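Local coordinates for stage II sporulation protein Q (Bacillus subtilis, PDB 3TUF) that forms with SpoIIIAH an intercellular channel joining forespore to mother cell, takes part in forespore engulfment and enables the signalling that activates sigma-G in the forespore, at residues 94-99 / 147-152; 130-135 / 163-168; 55-60 / 80-85; 70-75 / 155-160. All blocks are in the same frame, centred on the assembly; numbering follows the deposited sequence.

Contact 1 of 4, residues 94-99 / 147-152; sequences FDVSAS and QVIGKS
Phe94 opens the pairing of 94-99 with 147-152. Its CB starts off away from the partner segment, but chi1 of 59° folds the ring back so that Ser152 CB lies over one face, 3.5 Å from the ring centroid. The two residues also bond through the backbone: Ser152 N reaches Phe94 O at 2.8 Å, almost along the C=O axis. A longer bond of 3.3 Å joins Phe94 N to Ser152 OG, whose stronger partner is Asn163. An alanine in place of Phe94 would lose the ring over Ser152 and its packing on Val45 and Val165, and would probably loosen this end of the pairing. Asp95 comes next, on the sheet face it shares with Lys151; the two side chains run alongside each other, and the lysine bends at its last two torsions to bring NZ within 2.5 Å of OD1 in a salt bridge. Val96 is buried, its side chain crossing that of Ile149 obliquely so that the two CG1 atoms touch, while its N donates to Gly150 O at 3.0 Å. Val96 O is gripped twice, by Ile149 N at 2.7 Å, in the carbonyl plane, and by Gly150 N at 3.3 Å from above that plane. Ser97 sets its CB against the backbone around Gln147 and Val148. Ala98 N closes the ladder on Gln147 O at 2.9 Å. With Ile149 and Gly150 both opposite Val96, this is a classic beta bulge between antiparallel strands, in the small three-stranded sheet that 134-135 completes in the M23 peptidase-like domain.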
loop_
_atom_site.group_PDB
_atom_site.type_symbol
_atom_site.label_atom_id
_atom_site.label_comp_id
_atom_site.label_asym_id
_atom_site.label_seq_id
_atom_site.Cartn_x
_atom_site.Cartn_y
_atom_site.Cartn_z
ATOM N N PHE A 94 28.642 -28.354 27.275
ATOM C CA PHE A 94 27.874 -29.178 28.163
ATOM C C PHE A 94 26.851 -29.927 27.356
ATOM O O PHE A 94 26.584 -29.590 26.172
ATOM C CB PHE A 94 27.211 -28.283 29.216
ATOM C CG PHE A 94 26.273 -27.189 28.619
ATOM C CD1 PHE A 94 24.904 -27.492 28.379
ATOM C CD2 PHE A 94 26.757 -25.881 28.309
ATOM C CE1 PHE A 94 24.030 -26.537 27.786
ATOM C CE2 PHE A 94 25.920 -24.921 27.761
ATOM C CZ PHE A 94 24.541 -25.251 27.492
ATOM N N ASP A 95 26.247 -30.937 27.944
ATOM C CA ASP A 95 25.475 -31.854 27.130
ATOM C C ASP A 95 24.084 -31.373 27.182
ATOM O O ASP A 95 23.596 -31.013 28.248
ATOM C CB ASP A 95 25.588 -33.282 27.655
ATOM C CG ASP A 95 27.088 -33.801 27.686
ATOM O OD1 ASP A 95 27.679 -34.036 26.583
ATOM O OD2 ASP A 95 27.659 -33.976 28.791
ATOM N N VAL A 96 23.458 -31.313 26.016
ATOM C CA VAL A 96 22.050 -30.986 25.905
ATOM C C VAL A 96 21.196 -32.251 25.802
ATOM O O VAL A 96 21.614 -33.225 25.149
ATOM C CB VAL A 96 21.905 -30.244 24.613
ATOM C CG1 VAL A 96 20.376 -30.175 24.091
ATOM C CG2 VAL A 96 22.628 -28.908 24.711
ATOM N N SER A 97 19.998 -32.243 26.378
ATOM C CA SER A 97 19.149 -33.432 26.323
ATOM C C SER A 97 17.705 -33.116 26.115
ATOM O O SER A 97 17.241 -32.013 26.366
ATOM C CB SER A 97 19.275 -34.233 27.613
ATOM O OG SER A 97 19.137 -33.378 28.710
ATOM N N ALA A 98 16.970 -34.121 25.699
ATOM C CA ALA A 98 15.616 -33.897 25.282
ATOM C C ALA A 98 14.790 -33.502 26.505
ATOM O O ALA A 98 14.818 -34.149 27.572
ATOM C CB ALA A 98 15.051 -35.119 24.586
ATOM N N SER A 99 14.119 -32.369 26.339
ATOM C CA SER A 99 13.230 -31.812 27.329
ATOM C C SER A 99 11.978 -32.656 27.495
ATOM O O SER A 99 11.393 -32.659 28.558
ATOM C CB SER A 99 12.836 -30.417 26.876
ATOM O OG SER A 99 11.707 -29.981 27.597
ATOM N N GLN A 147 17.378 -37.755 27.527
ATOM C CA GLN A 147 18.315 -38.408 26.679
ATOM C C GLN A 147 19.140 -37.368 25.967
ATOM O O GLN A 147 18.588 -36.473 25.292
ATOM C CB GLN A 147 17.587 -39.258 25.697
ATOM C CG GLN A 147 18.568 -40.131 24.951
ATOM C CD GLN A 147 17.918 -40.927 23.846
ATOM O OE1 GLN A 147 18.548 -41.105 22.813
ATOM N NE2 GLN A 147 16.689 -41.416 24.037
ATOM N N VAL A 148 20.455 -37.464 26.136
ATOM C CA VAL A 148 21.352 -36.477 25.548
ATOM C C VAL A 148 21.179 -36.516 24.057
ATOM O O VAL A 148 21.083 -37.608 23.459
ATOM C CB VAL A 148 22.815 -36.759 25.874
ATOM C CG1 VAL A 148 23.747 -36.099 24.860
ATOM C CG2 VAL A 148 23.124 -36.279 27.327
ATOM N N ILE A 149 21.120 -35.329 23.454
ATOM C CA ILE A 149 20.962 -35.261 22.031
ATOM C C ILE A 149 21.998 -34.393 21.364
ATOM O O ILE A 149 22.027 -34.322 20.139
ATOM C CB ILE A 149 19.560 -34.783 21.626
ATOM C CG1 ILE A 149 19.355 -33.349 22.075
ATOM C CG2 ILE A 149 18.451 -35.793 22.141
ATOM C CD1 ILE A 149 17.930 -32.888 21.880
ATOM N N GLY A 150 22.848 -33.739 22.137
ATOM C CA GLY A 150 23.934 -32.995 21.484
ATOM C C GLY A 150 24.825 -32.299 22.464
ATOM O O GLY A 150 24.743 -32.608 23.658
ATOM N N LYS A 151 25.685 -31.387 21.983
ATOM C CA LYS A 151 26.568 -30.597 22.878
ATOM C C LYS A 151 26.391 -29.103 22.608
ATOM O O LYS A 151 26.210 -28.706 21.461
ATOM C CB LYS A 151 28.064 -30.946 22.724
ATOM C CG LYS A 151 28.834 -30.799 24.060
ATOM C CD LYS A 151 30.280 -31.318 24.061
ATOM C CE LYS A 151 30.499 -32.871 24.180
ATOM N NZ LYS A 151 29.658 -33.469 25.249
ATOM N N SER A 152 26.457 -28.287 23.663
ATOM C CA SER A 152 26.439 -26.870 23.455
ATOM C C SER A 152 27.549 -26.448 22.471
ATOM O O SER A 152 28.568 -27.136 22.303
ATOM C CB SER A 152 26.669 -26.164 24.770
ATOM O OG SER A 152 28.065 -26.018 25.024
#

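Contact 2 of 4, residues 130-135 / 163-168; sequences QSLSEV and NHVHFE
A very short hydrogen bond stands out here: His166 NE2 donates to Glu168 OE2 at 2.5 Å, with the oxygen exactly in the imidazole plane and offering its anti lone pair. On its other side the same ring bonds through ND1 to Asp85, so two carboxylates flank it and would be expected to favour the charged imidazolium; Glu168 is itself paired with Arg170. The extended Gln130 side chain lies alongside His166, its CG 3.7 Å from His166 CB and its amide tilted 35° from the ring. Beneath them the backbones pair: His166 N to Gln130 O is sound at 2.9 Å, whereas the return bond from Gln130 N to His166 O is bent and weak. One residue on, Ser131 lays its CB over a face of His164, 3.6 Å from the ring centroid, while its OG is held by Gly153 O. His164 is fixed by ND1, bonded to Gly162 O, and a water accepts from Gln130 NE2 at 3.1 Å and touches His164 NE2 only weakly. On the apolar side Leu132 CD2 meets Val165 CG2 at 3.9 Å, both side chains packing on Val96. Ser131, with a left-handed backbone (phi 73°), makes with Leu132 a G1 beta bulge opposite Tyr115, and His164-Val165-His166 is the HxH signature of M23 peptidases, whose active members use its second histidine as a zinc ligand.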
loop_
_atom_site.group_PDB
_atom_site.type_symbol
_atom_site.label_atom_id
_atom_site.label_comp_id
_atom_site.label_asym_id
_atom_site.label_seq_id
_atom_site.Cartn_x
_atom_site.Cartn_y
_atom_site.Cartn_z
ATOM N N GLN A 130 19.435 -25.779 19.272
ATOM C CA GLN A 130 20.114 -25.144 18.170
ATOM C C GLN A 130 21.319 -24.472 18.760
ATOM O O GLN A 130 21.360 -24.299 19.946
ATOM C CB GLN A 130 19.114 -24.171 17.523
ATOM C CG GLN A 130 19.592 -22.754 17.415
ATOM C CD GLN A 130 18.647 -21.845 16.676
ATOM O OE1 GLN A 130 17.649 -22.308 16.036
ATOM N NE2 GLN A 130 18.947 -20.517 16.757
ATOM N N SER A 131 22.321 -24.107 17.957
ATOM C CA SER A 131 23.703 -23.756 18.449
ATOM C C SER A 131 24.626 -24.916 18.947
ATOM O O SER A 131 25.760 -24.673 19.458
ATOM C CB SER A 131 23.721 -22.609 19.448
ATOM O OG SER A 131 24.958 -21.899 19.275
ATOM N N LEU A 132 24.137 -26.160 18.771
ATOM C CA LEU A 132 24.886 -27.382 19.057
ATOM C C LEU A 132 26.201 -27.464 18.214
ATOM O O LEU A 132 26.227 -27.061 17.004
ATOM C CB LEU A 132 23.998 -28.592 18.761
ATOM C CG LEU A 132 22.628 -28.563 19.449
ATOM C CD1 LEU A 132 21.941 -29.934 19.470
ATOM C CD2 LEU A 132 22.783 -28.096 20.852
ATOM N N SER A 133 27.255 -27.973 18.898
ATOM C CA SER A 133 28.590 -28.305 18.399
ATOM C C SER A 133 28.541 -29.672 17.798
ATOM O O SER A 133 29.288 -29.968 16.843
ATOM C CB SER A 133 29.539 -28.515 19.569
ATOM O OG SER A 133 29.865 -27.299 20.200
ATOM N N GLU A 134 27.730 -30.541 18.428
ATOM C CA GLU A 134 27.665 -31.967 18.071
ATOM C C GLU A 134 26.271 -32.428 18.209
ATOM O O GLU A 134 25.481 -31.820 18.934
ATOM C CB GLU A 134 28.473 -32.863 19.034
ATOM C CG GLU A 134 29.827 -32.283 19.546
ATOM C CD GLU A 134 30.543 -33.262 20.468
ATOM O OE1 GLU A 134 30.066 -34.456 20.498
ATOM O OE2 GLU A 134 31.554 -32.829 21.139
ATOM N N VAL A 135 25.985 -33.550 17.571
ATOM C CA VAL A 135 24.662 -34.133 17.614
ATOM C C VAL A 135 24.850 -35.606 17.916
ATOM O O VAL A 135 25.851 -36.231 17.490
ATOM C CB VAL A 135 23.929 -33.839 16.268
ATOM C CG1 VAL A 135 22.815 -34.816 16.006
ATOM C CG2 VAL A 135 23.349 -32.438 16.328
ATOM N N ASN A 163 29.118 -19.731 24.226
ATOM C CA ASN A 163 28.971 -21.163 24.080
ATOM C C ASN A 163 27.672 -21.538 24.778
ATOM O O ASN A 163 27.567 -21.367 25.984
ATOM C CB ASN A 163 30.211 -21.855 24.640
ATOM C CG ASN A 163 30.096 -23.373 24.662
ATOM O OD1 ASN A 163 29.039 -23.968 24.465
ATOM N ND2 ASN A 163 31.209 -24.004 24.921
ATOM N N HIS A 164 26.670 -21.992 24.024
ATOM C CA HIS A 164 25.327 -22.179 24.623
ATOM C C HIS A 164 24.419 -23.174 23.938
ATOM O O HIS A 164 24.780 -23.726 22.909
ATOM C CB HIS A 164 24.589 -20.861 24.572
ATOM C CG HIS A 164 24.160 -20.454 23.177
ATOM N ND1 HIS A 164 25.048 -19.951 22.231
ATOM C CD2 HIS A 164 22.937 -20.457 22.586
ATOM C CE1 HIS A 164 24.393 -19.669 21.121
ATOM N NE2 HIS A 164 23.111 -19.965 21.312
ATOM N N VAL A 165 23.213 -23.379 24.448
ATOM C CA VAL A 165 22.181 -23.964 23.572
ATOM C C VAL A 165 20.994 -22.993 23.486
ATOM O O VAL A 165 20.605 -22.415 24.503
ATOM C CB VAL A 165 21.716 -25.364 24.073
ATOM C CG1 VAL A 165 21.194 -25.300 25.551
ATOM C CG2 VAL A 165 20.632 -25.918 23.220
ATOM N N HIS A 166 20.451 -22.766 22.286
ATOM C CA HIS A 166 19.190 -22.087 22.161
ATOM C C HIS A 166 18.052 -23.112 22.212
ATOM O O HIS A 166 18.069 -24.094 21.482
ATOM C CB HIS A 166 19.128 -21.365 20.834
ATOM C CG HIS A 166 17.860 -20.571 20.620
ATOM N ND1 HIS A 166 17.598 -19.397 21.289
ATOM C CD2 HIS A 166 16.797 -20.781 19.808
ATOM C CE1 HIS A 166 16.432 -18.905 20.892
ATOM N NE2 HIS A 166 15.916 -19.736 20.005
ATOM N N PHE A 167 17.057 -22.884 23.062
ATOM C CA PHE A 167 16.011 -23.851 23.228
ATOM C C PHE A 167 14.608 -23.231 23.043
ATOM O O PHE A 167 14.291 -22.135 23.564
ATOM C CB PHE A 167 16.132 -24.400 24.610
ATOM C CG PHE A 167 14.977 -25.238 25.021
ATOM C CD1 PHE A 167 14.749 -26.443 24.401
ATOM C CD2 PHE A 167 14.125 -24.811 26.010
ATOM C CE1 PHE A 167 13.684 -27.259 24.741
ATOM C CE2 PHE A 167 13.022 -25.622 26.388
ATOM C CZ PHE A 167 12.796 -26.857 25.744
ATOM N N GLU A 168 13.739 -23.936 22.341
ATOM C CA GLU A 168 12.435 -23.409 22.034
ATOM C C GLU A 168 11.377 -24.485 22.203
ATOM O O GLU A 168 11.677 -25.684 22.011
ATOM C CB GLU A 168 12.440 -22.891 20.590
ATOM C CG GLU A 168 13.357 -21.683 20.347
ATOM C CD GLU A 168 13.275 -21.225 18.901
ATOM O OE1 GLU A 168 12.439 -21.842 18.162
ATOM O OE2 GLU A 168 14.027 -20.266 18.485
HETATM O O HOH W 1 21.021 -19.322 18.720
#

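Contact 3 of 4, residues 55-60 / 80-85; sequences KKFYET and LSKGID
Three side chains of 55-60 set the geometry against 80-85. In the first case, Lys55 and Asp85 run alongside each other, facing the same way, yet their charges do not meet: the lysine bends at its last two torsions and carries NZ off to Asp160 and Leu71 O, and Asp85 gives its oxygens to His166 and Ser161. Asp85 N to Lys55 O, at 2.7 Å and on a lone pair, secures the backbones beneath. Next, Phe57, with CG anti to the backbone N, swings its ring against the peptide between Lys82 and Gly83, CD2 coming within 3.4 Å of Lys82 C, while Ser81 O lies over one ring face. A serine in place of Phe57 would remove the ring, and would probably leave that peptide poorly covered and weaken the packing against Ala175. Third, Leu80 crosses Tyr58 obliquely and sets CD2 over the ring centre, 3.9 Å from the centroid. Tyr58 N bonds almost straight to Ser81 O at 3.0 Å. Ser81 OG lies 3.0 Å from Lys56 O, although another acceptor competes for its proton; in the HxxxD motif of active M23 enzymes a zinc-binding histidine stands where Ser81 does. Leu80 N and Lys82 NZ bond to the SpoIIIAH chain. The chemistry therefore implies a join made by backbone bonds and ring packing, whose buried charges are settled by third parties and which offers SpoIIIAH both polar groups and apolar packing.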
loop_
_atom_site.group_PDB
_atom_site.type_symbol
_atom_site.label_atom_id
_atom_site.label_comp_id
_atom_site.label_asym_id
_atom_site.label_seq_id
_atom_site.Cartn_x
_atom_site.Cartn_y
_atom_site.Cartn_z
ATOM N N LYS A 55 19.878 -15.709 27.919
ATOM C CA LYS A 55 18.920 -14.925 27.202
ATOM C C LYS A 55 17.541 -15.559 27.265
ATOM O O LYS A 55 17.375 -16.808 27.183
ATOM C CB LYS A 55 19.345 -14.688 25.765
ATOM C CG LYS A 55 18.404 -13.708 25.012
ATOM C CD LYS A 55 18.526 -13.871 23.445
ATOM C CE LYS A 55 19.944 -13.496 22.934
ATOM N NZ LYS A 55 20.432 -12.275 23.657
ATOM N N LYS A 56 16.571 -14.653 27.431
ATOM C CA LYS A 56 15.145 -14.963 27.640
ATOM C C LYS A 56 14.354 -14.748 26.347
ATOM O O LYS A 56 14.849 -14.076 25.414
ATOM C CB LYS A 56 14.549 -14.059 28.749
ATOM C CG LYS A 56 15.059 -14.332 30.132
ATOM C CD LYS A 56 14.500 -13.225 31.089
ATOM C CE LYS A 56 15.161 -13.328 32.473
ATOM N NZ LYS A 56 14.801 -12.199 33.402
ATOM N N PHE A 57 13.142 -15.326 26.328
ATOM C CA PHE A 57 12.228 -15.248 25.238
ATOM C C PHE A 57 11.663 -13.801 25.258
ATOM O O PHE A 57 11.320 -13.294 26.281
ATOM C CB PHE A 57 11.162 -16.297 25.512
ATOM C CG PHE A 57 10.013 -16.249 24.569
ATOM C CD1 PHE A 57 9.041 -15.265 24.684
ATOM C CD2 PHE A 57 9.894 -17.190 23.559
ATOM C CE1 PHE A 57 7.921 -15.218 23.765
ATOM C CE2 PHE A 57 8.799 -17.160 22.637
ATOM C CZ PHE A 57 7.821 -16.190 22.726
ATOM N N TYR A 58 11.583 -13.162 24.097
ATOM C CA TYR A 58 11.108 -11.781 24.035
ATOM C C TYR A 58 9.650 -11.632 24.480
ATOM O O TYR A 58 8.765 -12.305 23.952
ATOM C CB TYR A 58 11.283 -11.220 22.621
ATOM C CG TYR A 58 11.074 -9.725 22.525
ATOM C CD1 TYR A 58 9.821 -9.196 22.248
ATOM C CD2 TYR A 58 12.130 -8.843 22.710
ATOM C CE1 TYR A 58 9.624 -7.832 22.158
ATOM C CE2 TYR A 58 11.945 -7.477 22.622
ATOM C CZ TYR A 58 10.690 -6.976 22.346
ATOM O OH TYR A 58 10.499 -5.617 22.258
ATOM N N GLU A 59 9.404 -10.747 25.446
ATOM C CA GLU A 59 8.038 -10.471 25.889
ATOM C C GLU A 59 7.733 -8.976 25.647
ATOM O O GLU A 59 8.499 -8.092 26.085
ATOM C CB GLU A 59 7.894 -10.815 27.380
ATOM C CG GLU A 59 8.176 -12.229 27.716
ATOM C CD GLU A 59 6.945 -13.130 27.676
ATOM O OE1 GLU A 59 6.142 -13.144 26.700
ATOM O OE2 GLU A 59 6.805 -13.887 28.661
ATOM N N THR A 60 6.646 -8.681 24.933
ATOM C CA THR A 60 6.391 -7.302 24.491
ATOM C C THR A 60 6.053 -6.325 25.637
ATOM O O THR A 60 6.205 -5.089 25.482
ATOM C CB THR A 60 5.236 -7.218 23.432
ATOM O OG1 THR A 60 4.022 -7.059 24.124
ATOM C CG2 THR A 60 5.095 -8.512 22.651
ATOM N N LEU A 80 13.831 -11.057 17.278
ATOM C CA LEU A 80 13.222 -11.235 18.612
ATOM C C LEU A 80 13.747 -12.558 19.142
ATOM O O LEU A 80 13.911 -13.469 18.344
ATOM C CB LEU A 80 11.726 -11.409 18.473
ATOM C CG LEU A 80 10.892 -10.217 17.954
ATOM C CD1 LEU A 80 9.444 -10.575 18.188
ATOM C CD2 LEU A 80 11.261 -8.918 18.610
ATOM N N SER A 81 14.011 -12.737 20.450
ATOM C CA SER A 81 14.440 -14.096 20.866
ATOM C C SER A 81 13.228 -15.064 20.961
ATOM O O SER A 81 12.296 -14.736 21.638
ATOM C CB SER A 81 15.165 -14.020 22.169
ATOM O OG SER A 81 15.216 -15.318 22.727
ATOM N N LYS A 82 13.207 -16.230 20.303
ATOM C CA LYS A 82 11.983 -17.097 20.330
ATOM C C LYS A 82 12.111 -18.293 21.281
ATOM O O LYS A 82 11.311 -19.364 21.247
ATOM C CB LYS A 82 11.637 -17.545 18.902
ATOM C CG LYS A 82 11.054 -16.391 18.022
ATOM C CD LYS A 82 9.929 -15.580 18.789
ATOM C CE LYS A 82 8.964 -14.817 17.875
ATOM N NZ LYS A 82 7.681 -14.609 18.577
ATOM N N GLY A 83 13.114 -18.096 22.160
ATOM C CA GLY A 83 13.447 -19.089 23.186
ATOM C C GLY A 83 14.438 -18.605 24.240
ATOM O O GLY A 83 14.736 -17.386 24.354
ATOM N N ILE A 84 14.948 -19.553 25.032
ATOM C CA ILE A 84 15.977 -19.208 25.988
ATOM C C ILE A 84 17.320 -19.742 25.518
ATOM O O ILE A 84 17.381 -20.741 24.761
ATOM C CB ILE A 84 15.649 -19.753 27.353
ATOM C CG1 ILE A 84 15.618 -21.287 27.283
ATOM C CG2 ILE A 84 14.306 -19.174 27.819
ATOM C CD1 ILE A 84 15.073 -22.027 28.501
ATOM N N ASP A 85 18.377 -19.042 25.950
ATOM C CA ASP A 85 19.746 -19.479 25.775
ATOM C C ASP A 85 20.319 -19.849 27.123
ATOM O O ASP A 85 20.282 -19.056 28.065
ATOM C CB ASP A 85 20.595 -18.369 25.183
ATOM C CG ASP A 85 20.244 -18.085 23.685
ATOM O OD1 ASP A 85 19.442 -18.880 23.060
ATOM O OD2 ASP A 85 20.785 -17.071 23.148
#

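Contact 4 of 4, residues 70-75 / 155-160; sequences ALVTYN and NLYSED
Among the side-chain atoms Asp160 OD1 is the one with a firm polar partner, a single salt bridge to Lys55 NZ. That same ammonium bonds Leu71 O, so Lys55 ties 155-160 to 70-75, which share no direct hydrogen bond. The other carboxylate oxygen is buried without a partner in the model; its nearest approach across the contact is 4.3 Å, from Asp160 OD2 to Thr73 N. Side-chain packing does the rest. Val72, its CG1 anti to the backbone N, puts that methyl over a face of Tyr157 in a CH-pi contact, 3.7 Å from CE2 and 28° off the ring normal; the two side chains cross at about a right angle. The backbone is less comfortable, since Thr73 O and Tyr157 O, both acceptors, stand 3.2 Å apart. Further along, Tyr74 brings CE1 to 3.9 Å from Leu156 O, and Asn75 ND2 sits 3.2 Å above the centre of the Tyr74 ring. Strand 71-73 pairs with 77-80 in a two-stranded hairpin, which packs on SpoIIIAH through Leu71 and Thr73. Against this hairpin leans the loop between strands 148-151 and 165-171, with Tyr157 wedged among Ser79 of strand 77-80, Val112 and Leu113 of a loop, and Gln130 of strand 125-132.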
loop_
_atom_site.group_PDB
_atom_site.type_symbol
_atom_site.label_atom_id
_atom_site.label_comp_id
_atom_site.label_asym_id
_atom_site.label_seq_id
_atom_site.Cartn_x
_atom_site.Cartn_y
_atom_site.Cartn_z
ATOM N N ALA A 70 16.410 -9.197 25.356
ATOM C CA ALA A 70 15.848 -10.419 24.683
ATOM C C ALA A 70 15.939 -10.319 23.145
ATOM O O ALA A 70 15.116 -10.915 22.381
ATOM C CB ALA A 70 14.382 -10.726 25.114
ATOM N N LEU A 71 16.928 -9.553 22.682
ATOM C CA LEU A 71 17.122 -9.409 21.248
ATOM C C LEU A 71 18.246 -10.298 20.756
ATOM O O LEU A 71 19.303 -10.413 21.417
ATOM C CB LEU A 71 17.406 -7.961 20.853
ATOM C CG LEU A 71 16.235 -6.971 20.861
ATOM C CD1 LEU A 71 16.761 -5.614 20.413
ATOM C CD2 LEU A 71 14.989 -7.373 20.004
ATOM N N VAL A 72 18.005 -10.920 19.610
ATOM C CA VAL A 72 19.066 -11.601 18.885
ATOM C C VAL A 72 19.774 -10.613 17.946
ATOM O O VAL A 72 19.139 -10.085 17.065
ATOM C CB VAL A 72 18.498 -12.740 18.064
ATOM C CG1 VAL A 72 19.520 -13.185 17.040
ATOM C CG2 VAL A 72 18.080 -13.865 19.008
ATOM N N THR A 73 21.059 -10.400 18.151
ATOM C CA THR A 73 21.840 -9.534 17.306
ATOM C C THR A 73 22.762 -10.285 16.371
ATOM O O THR A 73 23.625 -11.027 16.787
ATOM C CB THR A 73 22.726 -8.636 18.107
ATOM O OG1 THR A 73 21.988 -8.082 19.181
ATOM C CG2 THR A 73 23.235 -7.539 17.260
ATOM N N TYR A 74 22.577 -10.043 15.092
ATOM C CA TYR A 74 23.414 -10.591 14.068
ATOM C C TYR A 74 24.484 -9.654 13.554
ATOM O O TYR A 74 25.624 -9.765 13.952
ATOM C CB TYR A 74 22.563 -11.032 12.899
ATOM C CG TYR A 74 23.219 -12.029 11.981
ATOM C CD1 TYR A 74 24.487 -12.515 12.233
ATOM C CD2 TYR A 74 22.573 -12.469 10.844
ATOM C CE1 TYR A 74 25.089 -13.422 11.380
ATOM C CE2 TYR A 74 23.162 -13.366 9.994
ATOM C CZ TYR A 74 24.417 -13.839 10.263
ATOM O OH TYR A 74 24.985 -14.722 9.392
ATOM N N ASN A 75 24.157 -8.718 12.688
ATOM C CA ASN A 75 25.206 -7.831 12.217
ATOM C C ASN A 75 24.668 -6.450 12.502
ATOM O O ASN A 75 24.936 -5.890 13.549
ATOM C CB ASN A 75 25.670 -7.968 10.778
ATOM C CG ASN A 75 26.240 -9.329 10.488
ATOM O OD1 ASN A 75 27.433 -9.554 10.611
ATOM N ND2 ASN A 75 25.383 -10.251 10.111
ATOM N N ASN A 155 28.007 -20.001 17.864
ATOM C CA ASN A 155 27.118 -19.761 16.765
ATOM C C ASN A 155 27.465 -18.537 16.041
ATOM O O ASN A 155 27.974 -17.579 16.643
ATOM C CB ASN A 155 25.784 -19.326 17.350
ATOM C CG ASN A 155 24.719 -20.065 16.766
ATOM O OD1 ASN A 155 24.981 -20.875 15.821
ATOM N ND2 ASN A 155 23.529 -19.891 17.274
ATOM N N LEU A 156 27.057 -18.466 14.786
ATOM C CA LEU A 156 27.116 -17.164 14.095
ATOM C C LEU A 156 25.944 -16.267 14.494
ATOM O O LEU A 156 26.123 -15.100 14.800
ATOM C CB LEU A 156 27.234 -17.333 12.576
ATOM C CG LEU A 156 28.692 -17.657 12.170
ATOM C CD1 LEU A 156 28.767 -18.054 10.682
ATOM C CD2 LEU A 156 29.711 -16.535 12.545
ATOM N N TYR A 157 24.768 -16.876 14.549
ATOM C CA TYR A 157 23.503 -16.205 14.818
ATOM C C TYR A 157 23.499 -15.317 16.096
ATOM O O TYR A 157 23.272 -14.095 16.026
ATOM C CB TYR A 157 22.429 -17.284 14.878
ATOM C CG TYR A 157 21.029 -16.799 14.603
ATOM C CD1 TYR A 157 20.666 -16.301 13.338
ATOM C CD2 TYR A 157 20.058 -16.866 15.592
ATOM C CE1 TYR A 157 19.386 -15.879 13.073
ATOM C CE2 TYR A 157 18.775 -16.444 15.350
ATOM C CZ TYR A 157 18.444 -15.950 14.098
ATOM O OH TYR A 157 17.154 -15.533 13.886
ATOM N N SER A 158 23.776 -15.914 17.248
ATOM C CA SER A 158 23.888 -15.121 18.441
ATOM C C SER A 158 25.284 -15.252 19.013
ATOM O O SER A 158 25.501 -16.038 19.905
ATOM C CB SER A 158 22.805 -15.535 19.466
ATOM O OG SER A 158 22.386 -16.893 19.272
ATOM N N GLU A 159 26.263 -14.499 18.523
ATOM C CA GLU A 159 27.621 -14.710 19.074
ATOM C C GLU A 159 27.645 -14.265 20.500
ATOM O O GLU A 159 28.477 -14.736 21.273
ATOM C CB GLU A 159 28.713 -13.960 18.326
ATOM C CG GLU A 159 28.326 -13.563 16.915
ATOM C CD GLU A 159 29.502 -13.646 15.963
ATOM O OE1 GLU A 159 30.617 -13.236 16.370
ATOM O OE2 GLU A 159 29.298 -14.126 14.816
ATOM N N ASP A 160 26.717 -13.359 20.834
ATOM C CA ASP A 160 26.597 -12.757 22.183
ATOM C C ASP A 160 26.241 -13.731 23.338
ATOM O O ASP A 160 26.481 -13.418 24.490
ATOM C CB ASP A 160 25.654 -11.503 22.171
ATOM C CG ASP A 160 24.152 -11.881 22.197
ATOM O OD1 ASP A 160 23.567 -11.906 23.296
ATOM O OD2 ASP A 160 23.547 -12.176 21.125
#

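In the fold
Contact 2 is the most central and most deeply buried, and contact 3 is buried too; contact 1 is partly covered, and the centre of contact 4 lies farthest out, about 15 Å from the centre of the chain. Contacts 2 and 3 share one sheet, where strands 84-88 and 165-171 are neighbours, and Asp85 to His166 joins them. Ser152 to Asn163 links contact 1 to contact 2, while Lys55 ties contact 3 to contact 4. Backbone ladders dominate contact 1, histidine and carboxylate chemistry contact 2, aromatic packing beside backbone bonds contact 3; contact 4 has almost purely side-chain packing. Contacts 3 and 4 alone touch SpoIIIAH.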